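Local coordinates for endo-1,4-beta-xylanase (Pseudoalteromonas haloplanktis, PDB 1H12), which hydrolyses internal beta-1,4 linkages of xylan as a cold-adapted family 8 glycoside hydrolase and probably also acts on beta-1,4-glucans, at residues A[312-316]-A[325-329]. Numbering follows the deposited sequence.
Sequences FLSYA and YEQVY. With XYP (beta-D-xylopyranose), chain B.
Phe312 turns its ring edge onto one face of Tyr329, a T-shaped pair with centroids 5.3 Å apart and planes at 87°. Its CE2 lies 3.8 Å from Tyr329 CD2, offset toward the rim of the tyrosine ring, and that CD2 in turn lies near the plane of the phenylalanine. The CG of Phe312 stands anti to the backbone N (chi1 174°), a torsion that carries the ring toward the loop although the CB leaves the helix across the line of contact. Tyr325 receives Leu313 CB over one face, a CH-pi contact 4.2 Å from the ring centroid and 19° off the normal. The leucine branches continue along the same ring: Leu313 CD2 meets Tyr325 CD2 at 3.9 Å, Leu313 CD1 approaches Tyr325 CE2, and Leu313 CD2 also nears Tyr329 CE1.

The hydroxyl of Tyr329 is the polar centre of this otherwise apolar packing. Glu326 N donates to it at 2.9 Å in a nearly straight bond, a link that closes the turn of the loop on itself. A water in the plane of the ring joins the same OH to Ala316 O, to which it donates, and Ala316 CB packs 3.5 Å from Tyr329 OH. A phenylalanine in place of Tyr329 would probably leave Glu326 N without its acceptor and break the water bridge to the helix.

Gln327, in the same loop, is a residue of the xylose pocket, but its CB points away from this helix; the packing probably helps to place the loop. The contact joins helix 300-318 to the loop leading into strand 329-330, whose Tyr329 pairs by backbone with Tyr278 of strand 277-278; Tyr325 OH is hydrogen-bonded to Asn348 ND2 on helix 342-351.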
ATOM      1  N   PHE A 312     -16.956  -6.612 -11.895  1.00  9.48           N
ATOM      2  CA  PHE A 312     -17.348  -7.746 -11.066  1.00  9.10           C
ATOM      3  C   PHE A 312     -17.938  -7.275  -9.746  1.00  9.12           C
ATOM      4  O   PHE A 312     -18.963  -7.780  -9.292  1.00  9.31           O
ATOM      5  CB  PHE A 312     -16.180  -8.704 -10.779  1.00  9.94           C
ATOM      6  CG  PHE A 312     -16.600  -9.762  -9.806  1.00  9.64           C
ATOM      7  CD1 PHE A 312     -17.326 -10.857 -10.242  1.00 11.78           C
ATOM      8  CD2 PHE A 312     -16.392  -9.595  -8.448  1.00 10.16           C
ATOM      9  CE1 PHE A 312     -17.834 -11.789  -9.277  1.00 11.82           C
ATOM     10  CE2 PHE A 312     -16.875 -10.496  -7.538  1.00 11.84           C
ATOM     11  CZ  PHE A 312     -17.603 -11.590  -7.948  1.00 11.49           C
ATOM     12  N   LEU A 313     -17.295  -6.300  -9.089  1.00  8.60           N
ATOM     13  CA  LEU A 313     -17.808  -5.860  -7.807  1.00  8.68           C
ATOM     14  C   LEU A 313     -19.220  -5.270  -7.937  1.00  8.69           C
ATOM     15  O   LEU A 313     -20.080  -5.495  -7.083  1.00  9.30           O
ATOM     16  CB  LEU A 313     -16.839  -4.906  -7.144  1.00  9.23           C
ATOM     17  CG  LEU A 313     -15.498  -5.561  -6.731  1.00  9.16           C
ATOM     18  CD1 LEU A 313     -14.571  -4.439  -6.200  1.00 11.51           C
ATOM     19  CD2 LEU A 313     -15.676  -6.586  -5.634  1.00 10.63           C
ATOM     20  N   SER A 314     -19.428  -4.506  -8.997  1.00  9.43           N
ATOM     21  CA  SER A 314     -20.807  -3.989  -9.202  0.50 10.49           C
ATOM     22  C   SER A 314     -21.798  -5.110  -9.407  1.00 10.06           C
ATOM     23  O   SER A 314     -22.925  -5.049  -8.850  1.00 11.15           O
ATOM     24  CB  SER A 314     -20.687  -3.104 -10.461  0.50 12.53           C
ATOM     25  OG  SER A 314     -21.793  -2.276 -10.645  0.50 21.10           O
ATOM     26  N   TYR A 315     -21.429  -6.074 -10.222  1.00  9.48           N
ATOM     27  CA  TYR A 315     -22.299  -7.241 -10.404  0.50 10.16           C
ATOM     28  C   TYR A 315     -22.525  -7.997  -9.087  1.00  9.59           C
ATOM     29  O   TYR A 315     -23.665  -8.398  -8.795  1.00 10.09           O
ATOM     30  CB  TYR A 315     -21.584  -8.131 -11.441  0.50 10.96           C
ATOM     31  CG  TYR A 315     -22.336  -9.356 -11.847  0.50 14.13           C
ATOM     32  CD1 TYR A 315     -23.430  -9.265 -12.693  0.50 16.47           C
ATOM     33  CD2 TYR A 315     -21.960 -10.613 -11.395  0.50 16.39           C
ATOM     34  CE1 TYR A 315     -24.113 -10.359 -13.080  0.50 19.54           C
ATOM     35  CE2 TYR A 315     -22.707 -11.760 -11.793  0.50 18.77           C
ATOM     36  CZ  TYR A 315     -23.761 -11.585 -12.641  0.50 19.38           C
ATOM     37  OH  TYR A 315     -24.501 -12.666 -13.092  0.50 22.61           O
ATOM     38  N   ALA A 316     -21.492  -8.161  -8.303  1.00  9.07           N
ATOM     39  CA  ALA A 316     -21.607  -8.884  -7.061  1.00  9.54           C
ATOM     40  C   ALA A 316     -22.543  -8.164  -6.099  1.00  8.76           C
ATOM     41  O   ALA A 316     -23.288  -8.819  -5.352  1.00 10.01           O
ATOM     42  CB  ALA A 316     -20.222  -9.058  -6.436  1.00 10.01           C
ATOM     43  N   TYR A 325     -21.172  -4.956  -2.242  1.00  8.98           N
ATOM     44  CA  TYR A 325     -20.167  -5.960  -2.508  1.00  8.45           C
ATOM     45  C   TYR A 325     -19.385  -6.166  -1.199  1.00  8.84           C
ATOM     46  O   TYR A 325     -19.283  -5.264  -0.377  1.00  9.74           O
ATOM     47  CB  TYR A 325     -19.242  -5.613  -3.677  1.00  9.32           C
ATOM     48  CG  TYR A 325     -18.457  -4.347  -3.565  1.00  8.94           C
ATOM     49  CD1 TYR A 325     -18.933  -3.153  -4.103  1.00  9.98           C
ATOM     50  CD2 TYR A 325     -17.215  -4.323  -2.925  1.00  8.87           C
ATOM     51  CE1 TYR A 325     -18.222  -1.971  -4.010  1.00 10.45           C
ATOM     52  CE2 TYR A 325     -16.526  -3.151  -2.822  1.00  9.85           C
ATOM     53  CZ  TYR A 325     -17.016  -1.959  -3.346  1.00  9.41           C
ATOM     54  OH  TYR A 325     -16.242  -0.814  -3.257  1.00 10.90           O
ATOM     55  N   GLU A 326     -18.895  -7.389  -1.027  1.00  8.76           N
ATOM     56  CA  GLU A 326     -18.261  -7.804   0.188  1.00  8.59           C
ATOM     57  C   GLU A 326     -16.738  -7.674   0.179  1.00  8.36           C
ATOM     58  O   GLU A 326     -16.111  -7.407  -0.833  1.00  8.87           O
ATOM     59  CB  GLU A 326     -18.689  -9.228   0.532  1.00  9.38           C
ATOM     60  CG  GLU A 326     -20.155  -9.367   0.868  1.00 10.12           C
ATOM     61  CD  GLU A 326     -20.572 -10.741   1.351  1.00 10.65           C
ATOM     62  OE1 GLU A 326     -19.722 -11.608   1.601  1.00 11.24           O
ATOM     63  OE2 GLU A 326     -21.815 -10.949   1.436  1.00 11.99           O
ATOM     64  N   GLN A 327     -16.163  -7.927   1.355  1.00  8.79           N
ATOM     65  CA  GLN A 327     -14.735  -7.826   1.583  1.00  8.66           C
ATOM     66  C   GLN A 327     -13.935  -8.991   1.075  1.00  8.83           C
ATOM     67  O   GLN A 327     -12.719  -8.811   0.819  1.00  9.41           O
ATOM     68  CB  GLN A 327     -14.484  -7.670   3.097  0.50 10.06           C
ATOM     69  CG  GLN A 327     -15.003  -6.329   3.618  0.50 11.90           C
ATOM     70  CD  GLN A 327     -14.565  -5.961   5.028  0.50 15.39           C
ATOM     71  OE1 GLN A 327     -14.171  -6.789   5.817  0.50 19.64           O
ATOM     72  NE2 GLN A 327     -14.614  -4.676   5.315  0.50 18.33           N
ATOM     73  N   VAL A 328     -14.523 -10.157   0.951  1.00  8.48           N
ATOM     74  CA  VAL A 328     -13.798 -11.370   0.578  1.00  8.39           C
ATOM     75  C   VAL A 328     -14.589 -12.196  -0.443  1.00  8.11           C
ATOM     76  O   VAL A 328     -15.769 -12.542  -0.230  1.00  9.26           O
ATOM     77  CB  VAL A 328     -13.469 -12.242   1.775  1.00  9.11           C
ATOM     78  CG1 VAL A 328     -12.746 -13.523   1.357  1.00 10.27           C
ATOM     79  CG2 VAL A 328     -12.641 -11.509   2.799  1.00 10.17           C
ATOM     80  N   TYR A 329     -13.970 -12.471  -1.563  1.00  8.64           N
ATOM     81  CA  TYR A 329     -14.528 -13.369  -2.616  1.00  9.08           C
ATOM     82  C   TYR A 329     -13.539 -14.471  -2.884  1.00  8.66           C
ATOM     83  O   TYR A 329     -12.331 -14.278  -2.796  1.00  9.64           O
ATOM     84  CB  TYR A 329     -14.830 -12.599  -3.919  1.00  8.96           C
ATOM     85  CG  TYR A 329     -16.038 -11.701  -3.776  1.00  8.52           C
ATOM     86  CD1 TYR A 329     -15.930 -10.414  -3.285  1.00  8.74           C
ATOM     87  CD2 TYR A 329     -17.277 -12.169  -4.108  1.00  8.83           C
ATOM     88  CE1 TYR A 329     -17.055  -9.635  -3.097  1.00  9.19           C
ATOM     89  CE2 TYR A 329     -18.427 -11.401  -3.889  1.00  8.70           C
ATOM     90  CZ  TYR A 329     -18.309 -10.146  -3.369  1.00  8.94           C
ATOM     91  OH  TYR A 329     -19.420  -9.351  -3.091  1.00  9.83           O
TER
HETATM   92  O1  XYP B 501     -16.659  -0.661  10.407  0.65 33.23           O
HETATM   93  C1  XYP B 501     -16.587  -1.978   9.833  0.65 32.06           C
HETATM   94  C2  XYP B 501     -15.543  -2.006   8.840  0.65 28.91           C
HETATM   95  C3  XYP B 501     -15.339  -3.325   8.192  0.65 25.34           C
HETATM   96  C4  XYP B 501     -15.473  -4.452   9.227  0.65 29.72           C
HETATM   97  C5  XYP B 501     -16.671  -4.250  10.137  0.65 31.37           C
HETATM   98  O2  XYP B 501     -15.664  -1.004   7.827  0.65 30.33           O
HETATM   99  O3  XYP B 501     -14.111  -3.360   7.467  0.65 19.84           O
HETATM  100  O4  XYP B 501     -15.460  -5.730   8.650  0.65 32.92           O
HETATM  101  O5  XYP B 501     -16.596  -2.942  10.717  0.65 30.28           O
HETATM  102  O   HOH W   1     -21.889 -10.352  -3.461  1.00 10.27           O